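Local structure of exopolyphosphatase (Aquifex aeolicus, 1T6C) at residues Ile11-Ser16 with Asp78-Glu83; Arg42-Ser47 with Lys71-Leu76; Val85-Thr90 with Leu112-Ile117. The protein probably hydrolyses phosphoanhydride bonds of inorganic polyphosphate or guanosine pentaphosphate, as a calcium-binding, actin-like member of the Ppx/GppA phosphatase family. All blocks are in the same frame, centred on the assembly; numbering follows the deposited sequence.

Contact 1: residues Ile11-Ser16 with Asp78-Glu83; sequences IMRVAS and DEFKVE
R13 holds the 78-83 segment at two points. Its carbonyl O accepts the backbone N-H of E83, with E83 N to R13 O 2.9 Å, and its side chain reaches the carbonyl of F80, with R13 NH1 to F80 O also 2.9 Å and the N-H 158° at the hydrogen. The F80 oxygen sits at the guanidinium edge, near its plane. An arginine suits this place because its chain, extended from CG to NE, can span to a carbonyl at the end of helix 60-79. There K81, with positive phi (55°), completes a Schellman motif.

Two waters fill in the polar network. One accepts the backbone N-H of R13 and donates to K81 O and E83 OE2; the other donates to I11 O and to the same oxygen; each water oxygen is 2.6 Å from E83 OE2. This carboxylate oxygen is thus gripped by two water protons, which would be expected to favour its charged form.

Packing lies outside these bonds. M12 crosses E83 at about a right angle, its CE 3.9 Å from E83 OE1. V82 CG1, anti to its backbone N (chi1 174°), rests 3.8 Å from A15 CB; the small alanine lets valine lie close to the strand.

V82 also touches I28 and F80 touches L40, so the turn lies against the sheet: a helix-to-strand connection of the actin-like fold, leading into strand 84-89 beside strand 12-19.

Contact 2: residues Arg42-Ser47 with Lys71-Leu76; sequences RGRITS and KEYKKL
Y73 and E72 of helix 60-79 meet R42 and R44 of strand 35-45, an edge strand of the five-stranded sheet, in the helix-on-sheet packing of an actin-like alpha/beta domain. The short helix and strand segments run antiparallel (173°), their axes 10.7 Å apart. R42 and R44, two residues apart, both direct their CB toward the helix, while G43 between them has no side chain.

The charged part is one salt bridge, R44 NH1 to E72 OE1, 2.9 Å. The carboxylate oxygen comes to the edge of the guanidinium and near its plane, yet the two flat groups stand 87° apart, so this is a single-oxygen contact and not a flat two-pronged pairing. The R44 chain bends at chi2 (84°), which turns CD toward the tyrosine; the extended E72 chain crosses R44 at about a right angle. Both residues are partly exposed, as suits a charged pair near solvent.

The apolar part centres on the Y73 ring. R42 CB approaches CE1 of Y73 to 3.5 Å, obliquely to the ring, and R44 lays its aliphatic chain past the tyrosine in the opposite direction. Beyond them L76 CD1 meets R42 CG at 4.1 Å. Arginine serves here through its methylenes, which pack against the CE1 and OH end of the ring, while the R42 guanidinium leads away and that of R44 goes to E72.

As for the phenol oxygen, its hydrogen-bond partner is the carbonyl of V24 on the next strand, which satisfies this buried polar end; R44 CD lies 3.0 Å from Y73 OH.

Contact 3: residues Val85-Thr90 with Leu112-Ile117; sequences VKAVAT and LVVEVI
E115 exchanges two backbone hydrogen bonds with strand 84-89, giving its N-H to the carbonyl of A87 and taking the N-H of A89 on its own carbonyl. The E115 N to A87 O bond is 2.9 Å and nearly straight (168°). In the A89 N to E115 O bond, the donor stands above the carbonyl plane. In a third bond, I117 N to A89 O at 3.0 Å, the donor lies almost straight out from the carbonyl of A89. A89 thus has both its N-H and its carbonyl satisfied, the ladder of a parallel pair in which V88 lies opposite E115 and A89 opposite V116. Where the strands splay, a water replaces the direct bond: it accepts the A87 N-H and donates to V113 O, 2.6 Å from it.

On the face of V88 and E115, K86 is joined to E115 by a salt bridge, K86 NZ to E115 OE1 2.6 Å, with the ammonium on the anti side of the carboxylate and 31° out of its plane. The lysine chain bends at chi2 (70°), carrying CD back toward the neighbouring strand. I117 CD1 packs on V88 CB at 3.9 Å. On the other face V114 sets CG1 beside A89 CB, at 3.7 Å, and CG2 beside A87 CB, which small alanines allow.

Strand 84-89 is bonded on its other side to strand 12-19, leaving 114-116 at the sheet edge. V114 and V116 face helix 99-109, which belongs to the right-handed beta-alpha-beta crossover from strand 84-89 to 114-116, while I117 and K86 touch helix 119-133 and also helix 300-313.

In the fold
All three contacts reach one five-stranded sheet; contacts 1 and 2 join it to helix 60-79, contact 3 joins two of its strands. Contact 2 is nested along the chain inside the loop closed by contact 1, and both use helix 60-79: contact 2 on its body, contact 1 at its end, with centres about 15 Å apart. Strand 84-89 then leads into contact 3, whose K86 N lies 3.1 Å from A15 O of contact 1, a probable hydrogen bond. Contacts 2 and 3 also touch, K74 CD to L112 CD1 at 4.0 Å. Contacts 1 and 2 are remote from the calcium site; in contact 3 the side chain of T90 is about 9 Å from the bound calcium ion.

Contact 1: residues Ile11-Ser16 with Asp78-Glu83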
loop_
_atom_site.group_PDB
_atom_site.type_symbol
_atom_site.label_atom_id
_atom_site.label_comp_id
_atom_site.label_asym_id
_atom_site.label_seq_id
_atom_site.Cartn_x
_atom_site.Cartn_y
_atom_site.Cartn_z
ATOM N N ILE A 11 9.720 8.496 26.185
ATOM C CA ILE A 11 8.776 8.193 25.124
ATOM C C ILE A 11 8.636 9.408 24.199
ATOM O O ILE A 11 8.573 10.542 24.655
ATOM C CB ILE A 11 7.394 7.819 25.739
ATOM C CG1 ILE A 11 7.480 6.462 26.457
ATOM C CG2 ILE A 11 6.295 7.797 24.672
ATOM C CD1 ILE A 11 6.358 6.216 27.466
ATOM N N MET A 12 8.598 9.155 22.892
ATOM C CA MET A 12 8.321 10.195 21.921
ATOM C C MET A 12 7.143 9.726 21.075
ATOM O O MET A 12 7.005 8.546 20.774
ATOM C CB MET A 12 9.540 10.422 21.022
ATOM C CG MET A 12 9.285 11.384 19.916
ATOM S SD MET A 12 10.745 11.860 19.042
ATOM C CE MET A 12 11.632 12.826 20.337
ATOM N N ARG A 13 6.295 10.657 20.713
ATOM C CA ARG A 13 5.231 10.377 19.754
ATOM C C ARG A 13 5.579 10.958 18.389
ATOM O O ARG A 13 6.149 12.054 18.278
ATOM C CB ARG A 13 3.912 10.931 20.253
ATOM C CG ARG A 13 3.429 10.243 21.504
ATOM C CD ARG A 13 2.257 10.923 22.119
ATOM N NE ARG A 13 1.662 10.090 23.143
ATOM C CZ ARG A 13 0.606 10.457 23.831
ATOM N NH1 ARG A 13 0.014 11.631 23.602
ATOM N NH2 ARG A 13 0.104 9.647 24.735
ATOM N N VAL A 14 5.224 10.212 17.336
ATOM C CA VAL A 14 5.487 10.576 15.938
ATOM C C VAL A 14 4.216 10.302 15.149
ATOM O O VAL A 14 3.372 9.512 15.563
ATOM C CB VAL A 14 6.721 9.809 15.361
ATOM C CG1 VAL A 14 7.944 10.154 16.199
ATOM C CG2 VAL A 14 6.508 8.328 15.303
ATOM N N ALA A 15 4.054 10.996 14.041
ATOM C CA ALA A 15 2.874 10.825 13.220
ATOM C C ALA A 15 3.178 10.931 11.749
ATOM O O ALA A 15 4.112 11.615 11.327
ATOM C CB ALA A 15 1.865 11.859 13.560
ATOM N N SER A 16 2.310 10.295 10.967
ATOM C CA SER A 16 2.352 10.367 9.521
ATOM C C SER A 16 0.979 10.732 9.022
ATOM O O SER A 16 -0.014 10.330 9.628
ATOM C CB SER A 16 2.820 9.052 8.864
ATOM O OG SER A 16 1.890 8.030 9.063
ATOM N N ASP A 78 -1.414 18.322 17.792
ATOM C CA ASP A 78 -1.136 19.316 18.831
ATOM C C ASP A 78 -1.538 18.808 20.219
ATOM O O ASP A 78 -0.729 18.837 21.162
ATOM C CB ASP A 78 -1.930 20.621 18.537
ATOM C CG ASP A 78 -1.447 21.378 17.287
ATOM O OD1 ASP A 78 -0.385 21.019 16.700
ATOM O OD2 ASP A 78 -2.108 22.362 16.827
ATOM N N GLU A 79 -2.756 18.299 20.339
ATOM C CA GLU A 79 -3.274 17.847 21.655
ATOM C C GLU A 79 -2.467 16.645 22.186
ATOM O O GLU A 79 -2.201 16.559 23.407
ATOM C CB GLU A 79 -4.779 17.531 21.577
ATOM C CG GLU A 79 -5.429 16.995 22.869
ATOM C CD GLU A 79 -6.132 18.053 23.723
ATOM O OE1 GLU A 79 -6.267 19.215 23.265
ATOM O OE2 GLU A 79 -6.633 17.695 24.827
ATOM N N PHE A 80 -2.036 15.767 21.271
ATOM C CA PHE A 80 -1.304 14.550 21.622
ATOM C C PHE A 80 0.186 14.820 21.788
ATOM O O PHE A 80 0.956 13.887 22.083
ATOM C CB PHE A 80 -1.445 13.490 20.523
ATOM C CG PHE A 80 -2.619 12.579 20.673
ATOM C CD1 PHE A 80 -3.909 13.028 20.471
ATOM C CD2 PHE A 80 -2.412 11.213 20.961
ATOM C CE1 PHE A 80 -4.997 12.167 20.574
ATOM C CE2 PHE A 80 -3.498 10.339 21.083
ATOM C CZ PHE A 80 -4.785 10.813 20.889
ATOM N N LYS A 81 0.610 16.062 21.595
ATOM C CA LYS A 81 2.018 16.447 21.761
ATOM C C LYS A 81 2.947 15.590 20.896
ATOM O O LYS A 81 3.964 15.066 21.347
ATOM C CB LYS A 81 2.409 16.409 23.244
ATOM C CG LYS A 81 1.775 17.555 24.032
ATOM C CD LYS A 81 2.536 17.831 25.355
ATOM C CE LYS A 81 2.022 19.130 26.008
ATOM N NZ LYS A 81 0.688 18.886 26.600
ATOM N N VAL A 82 2.563 15.422 19.647
ATOM C CA VAL A 82 3.384 14.675 18.698
ATOM C C VAL A 82 4.592 15.516 18.360
ATOM O O VAL A 82 4.457 16.667 17.989
ATOM C CB VAL A 82 2.590 14.343 17.418
ATOM C CG1 VAL A 82 3.514 13.704 16.386
ATOM C CG2 VAL A 82 1.386 13.471 17.748
ATOM N N GLU A 83 5.767 14.952 18.526
ATOM C CA GLU A 83 7.021 15.687 18.340
ATOM C C GLU A 83 7.560 15.715 16.908
ATOM O O GLU A 83 8.237 16.667 16.509
ATOM C CB GLU A 83 8.051 15.132 19.311
ATOM C CG GLU A 83 7.715 15.604 20.736
ATOM C CD GLU A 83 8.749 15.201 21.772
ATOM O OE1 GLU A 83 9.804 15.877 21.874
ATOM O OE2 GLU A 83 8.493 14.221 22.480
HETATM O O HOH W 1 10.125 12.866 23.962
HETATM O O HOH W 2 6.141 13.161 22.138
#

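Contact 2: residues Arg42-Ser47 with Lys71-Leu76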
loop_
_atom_site.group_PDB
_atom_site.type_symbol
_atom_site.label_atom_id
_atom_site.label_comp_id
_atom_site.label_asym_id
_atom_site.label_seq_id
_atom_site.Cartn_x
_atom_site.Cartn_y
_atom_site.Cartn_z
ATOM N N ARG A 42 -6.684 7.749 12.091
ATOM C CA ARG A 42 -7.901 8.305 11.502
ATOM C C ARG A 42 -7.847 8.194 9.985
ATOM O O ARG A 42 -6.780 8.176 9.360
ATOM C CB ARG A 42 -8.076 9.795 11.852
ATOM C CG ARG A 42 -8.312 10.087 13.284
ATOM C CD ARG A 42 -9.697 9.638 13.742
ATOM N NE ARG A 42 -9.981 9.941 15.137
ATOM C CZ ARG A 42 -9.708 9.132 16.154
ATOM N NH1 ARG A 42 -9.148 7.972 15.918
ATOM N NH2 ARG A 42 -10.010 9.474 17.397
ATOM N N GLY A 43 -9.018 8.132 9.370
ATOM C CA GLY A 43 -9.128 8.055 7.937
ATOM C C GLY A 43 -10.372 8.800 7.522
ATOM O O GLY A 43 -11.409 8.692 8.184
ATOM N N ARG A 44 -10.278 9.566 6.466
ATOM C CA ARG A 44 -11.450 10.260 5.939
ATOM C C ARG A 44 -11.389 10.167 4.422
ATOM O O ARG A 44 -10.355 10.454 3.812
ATOM C CB ARG A 44 -11.488 11.724 6.397
ATOM C CG ARG A 44 -12.024 11.941 7.809
ATOM C CD ARG A 44 -11.003 11.774 8.940
ATOM N NE ARG A 44 -11.609 11.480 10.249
ATOM C CZ ARG A 44 -12.023 12.399 11.126
ATOM N NH1 ARG A 44 -11.926 13.702 10.859
ATOM N NH2 ARG A 44 -12.553 12.018 12.281
ATOM N N ILE A 45 -12.519 9.823 3.789
ATOM C CA ILE A 45 -12.573 9.760 2.347
ATOM C C ILE A 45 -12.886 11.179 1.857
ATOM O O ILE A 45 -13.914 11.761 2.235
ATOM C CB ILE A 45 -13.632 8.726 1.876
ATOM C CG1 ILE A 45 -13.239 7.305 2.322
ATOM C CG2 ILE A 45 -13.826 8.822 0.349
ATOM C CD1 ILE A 45 -14.391 6.263 2.303
ATOM N N THR A 46 -11.977 11.774 1.089
ATOM C CA THR A 46 -12.241 13.076 0.483
ATOM C C THR A 46 -12.217 13.094 -1.044
ATOM O O THR A 46 -12.473 14.119 -1.631
ATOM C CB THR A 46 -11.274 14.159 1.005
ATOM O OG1 THR A 46 -9.943 13.905 0.544
ATOM C CG2 THR A 46 -11.215 14.177 2.540
ATOM N N SER A 47 -11.876 11.975 -1.659
ATOM C CA SER A 47 -11.932 11.793 -3.098
ATOM C C SER A 47 -11.263 12.922 -3.863
ATOM O O SER A 47 -11.859 13.500 -4.779
ATOM C CB SER A 47 -13.390 11.606 -3.552
ATOM O OG SER A 47 -14.013 10.592 -2.778
ATOM N N LYS A 71 -6.925 20.136 9.053
ATOM C CA LYS A 71 -6.999 20.951 10.257
ATOM C C LYS A 71 -7.344 20.093 11.482
ATOM O O LYS A 71 -6.733 20.248 12.539
ATOM C CB LYS A 71 -7.984 22.121 10.085
ATOM C CG LYS A 71 -7.540 23.166 9.089
ATOM C CD LYS A 71 -8.646 24.212 8.865
ATOM C CE LYS A 71 -8.195 25.401 8.123
ATOM N NZ LYS A 71 -9.349 26.358 7.967
ATOM N N GLU A 72 -8.287 19.162 11.317
ATOM C CA GLU A 72 -8.690 18.269 12.390
ATOM C C GLU A 72 -7.533 17.367 12.793
ATOM O O GLU A 72 -7.278 17.198 13.970
ATOM C CB GLU A 72 -9.905 17.466 11.965
ATOM C CG GLU A 72 -11.114 18.384 11.838
ATOM C CD GLU A 72 -12.274 17.808 11.051
ATOM O OE1 GLU A 72 -12.243 16.596 10.720
ATOM O OE2 GLU A 72 -13.238 18.587 10.778
ATOM N N TYR A 73 -6.768 16.893 11.812
ATOM C CA TYR A 73 -5.594 16.076 12.121
ATOM C C TYR A 73 -4.534 16.888 12.830
ATOM O O TYR A 73 -3.929 16.421 13.770
ATOM C CB TYR A 73 -5.023 15.446 10.859
ATOM C CG TYR A 73 -5.870 14.356 10.222
ATOM C CD1 TYR A 73 -7.038 13.871 10.838
ATOM C CD2 TYR A 73 -5.460 13.765 9.051
ATOM C CE1 TYR A 73 -7.806 12.891 10.229
ATOM C CE2 TYR A 73 -6.167 12.771 8.468
ATOM C CZ TYR A 73 -7.351 12.329 9.062
ATOM O OH TYR A 73 -8.039 11.333 8.461
ATOM N N LYS A 74 -4.325 18.129 12.421
ATOM C CA LYS A 74 -3.337 18.968 13.087
ATOM C C LYS A 74 -3.723 19.240 14.558
ATOM O O LYS A 74 -2.869 19.285 15.424
ATOM C CB LYS A 74 -3.170 20.288 12.302
ATOM C CG LYS A 74 -2.097 21.250 12.836
ATOM C CD LYS A 74 -0.708 20.617 12.958
ATOM C CE LYS A 74 0.393 21.685 13.190
ATOM N NZ LYS A 74 0.088 22.616 14.322
ATOM N N LYS A 75 -5.012 19.371 14.837
ATOM C CA LYS A 75 -5.507 19.603 16.202
ATOM C C LYS A 75 -5.169 18.388 17.082
ATOM O O LYS A 75 -4.767 18.561 18.237
ATOM C CB LYS A 75 -7.020 19.841 16.194
ATOM C CG LYS A 75 -7.410 21.237 15.817
ATOM C CD LYS A 75 -8.938 21.388 15.823
ATOM C CE LYS A 75 -9.357 22.760 15.299
ATOM N NZ LYS A 75 -10.797 22.813 14.908
ATOM N N LEU A 76 -5.326 17.187 16.530
ATOM C CA LEU A 76 -4.966 15.960 17.231
ATOM C C LEU A 76 -3.462 15.891 17.466
ATOM O O LEU A 76 -3.017 15.563 18.557
ATOM C CB LEU A 76 -5.428 14.723 16.472
ATOM C CG LEU A 76 -6.945 14.550 16.378
ATOM C CD1 LEU A 76 -7.295 13.456 15.378
ATOM C CD2 LEU A 76 -7.546 14.243 17.742
#

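Contact 3: residues Val85-Thr90 with Leu112-Ile117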
loop_
_atom_site.group_PDB
_atom_site.type_symbol
_atom_site.label_atom_id
_atom_site.label_comp_id
_atom_site.label_asym_id
_atom_site.label_seq_id
_atom_site.Cartn_x
_atom_site.Cartn_y
_atom_site.Cartn_z
ATOM N N VAL A 85 6.314 14.949 12.825
ATOM C CA VAL A 85 5.201 14.751 11.895
ATOM C C VAL A 85 5.748 14.828 10.474
ATOM O O VAL A 85 6.495 15.766 10.140
ATOM C CB VAL A 85 4.159 15.847 12.041
ATOM C CG1 VAL A 85 3.050 15.667 11.007
ATOM C CG2 VAL A 85 3.625 15.888 13.431
ATOM N N LYS A 86 5.366 13.865 9.631
ATOM C CA LYS A 86 5.727 13.858 8.222
ATOM C C LYS A 86 4.447 13.615 7.428
ATOM O O LYS A 86 3.712 12.658 7.688
ATOM C CB LYS A 86 6.763 12.789 7.893
ATOM C CG LYS A 86 7.111 12.628 6.439
ATOM C CD LYS A 86 7.887 13.813 5.911
ATOM C CE LYS A 86 7.999 13.799 4.414
ATOM N NZ LYS A 86 8.966 14.853 3.967
ATOM N N ALA A 87 4.158 14.510 6.515
ATOM C CA ALA A 87 2.960 14.393 5.664
ATOM C C ALA A 87 3.369 14.245 4.215
ATOM O O ALA A 87 4.266 14.963 3.719
ATOM C CB ALA A 87 2.102 15.581 5.835
ATOM N N VAL A 88 2.732 13.296 3.535
ATOM C CA VAL A 88 3.055 12.991 2.142
ATOM C C VAL A 88 1.794 12.945 1.304
ATOM O O VAL A 88 0.707 12.667 1.824
ATOM C CB VAL A 88 3.867 11.664 1.978
ATOM C CG1 VAL A 88 5.177 11.685 2.733
ATOM C CG2 VAL A 88 3.051 10.457 2.401
ATOM N N ALA A 89 1.962 13.182 0.018
ATOM C CA ALA A 89 0.888 13.022 -0.956
ATOM C C ALA A 89 1.407 12.135 -2.081
ATOM O O ALA A 89 2.577 12.203 -2.416
ATOM C CB ALA A 89 0.434 14.355 -1.468
ATOM N N THR A 90 0.506 11.374 -2.683
ATOM C CA THR A 90 0.840 10.451 -3.770
ATOM C C THR A 90 0.943 11.148 -5.106
ATOM O O THR A 90 0.361 12.243 -5.305
ATOM C CB THR A 90 -0.283 9.400 -3.944
ATOM O OG1 THR A 90 -1.497 10.056 -4.361
ATOM C CG2 THR A 90 -0.618 8.713 -2.725
ATOM N N LEU A 112 1.260 22.979 7.851
ATOM C CA LEU A 112 1.872 21.686 7.564
ATOM C C LEU A 112 2.447 21.707 6.147
ATOM O O LEU A 112 1.765 22.145 5.218
ATOM C CB LEU A 112 0.835 20.565 7.662
ATOM C CG LEU A 112 0.975 19.428 8.679
ATOM C CD1 LEU A 112 1.785 19.765 9.893
ATOM C CD2 LEU A 112 -0.431 18.973 9.059
ATOM N N VAL A 113 3.667 21.227 5.985
ATOM C CA VAL A 113 4.215 20.894 4.666
ATOM C C VAL A 113 3.834 19.462 4.295
ATOM O O VAL A 113 4.016 18.558 5.095
ATOM C CB VAL A 113 5.758 21.062 4.615
ATOM C CG1 VAL A 113 6.310 20.629 3.297
ATOM C CG2 VAL A 113 6.112 22.524 4.854
ATOM N N VAL A 114 3.268 19.300 3.105
ATOM C CA VAL A 114 2.963 17.986 2.536
ATOM C C VAL A 114 3.932 17.794 1.361
ATOM O O VAL A 114 3.995 18.621 0.458
ATOM C CB VAL A 114 1.527 17.918 2.011
ATOM C CG1 VAL A 114 1.271 16.538 1.340
ATOM C CG2 VAL A 114 0.523 18.171 3.120
ATOM N N GLU A 115 4.743 16.743 1.433
ATOM C CA GLU A 115 5.668 16.406 0.373
ATOM C C GLU A 115 5.011 15.461 -0.616
ATOM O O GLU A 115 4.519 14.427 -0.230
ATOM C CB GLU A 115 6.902 15.723 0.936
ATOM C CG GLU A 115 7.919 15.501 -0.169
ATOM C CD GLU A 115 9.124 14.708 0.266
ATOM O OE1 GLU A 115 9.165 14.186 1.414
ATOM O OE2 GLU A 115 10.027 14.585 -0.594
ATOM N N VAL A 116 5.006 15.839 -1.894
ATOM C CA VAL A 116 4.591 14.942 -2.966
ATOM C C VAL A 116 5.722 13.968 -3.211
ATOM O O VAL A 116 6.846 14.360 -3.490
ATOM C CB VAL A 116 4.226 15.695 -4.266
ATOM C CG1 VAL A 116 3.843 14.724 -5.350
ATOM C CG2 VAL A 116 3.110 16.633 -4.003
ATOM N N ILE A 117 5.443 12.687 -3.025
ATOM C CA ILE A 117 6.458 11.667 -3.179
ATOM C C ILE A 117 6.153 10.760 -4.374
ATOM O O ILE A 117 4.992 10.623 -4.801
ATOM C CB ILE A 117 6.671 10.830 -1.900
ATOM C CG1 ILE A 117 5.404 10.068 -1.506
ATOM C CG2 ILE A 117 7.135 11.733 -0.737
ATOM C CD1 ILE A 117 5.650 9.048 -0.364
HETATM O O HOH W 3 5.736 16.934 6.284
#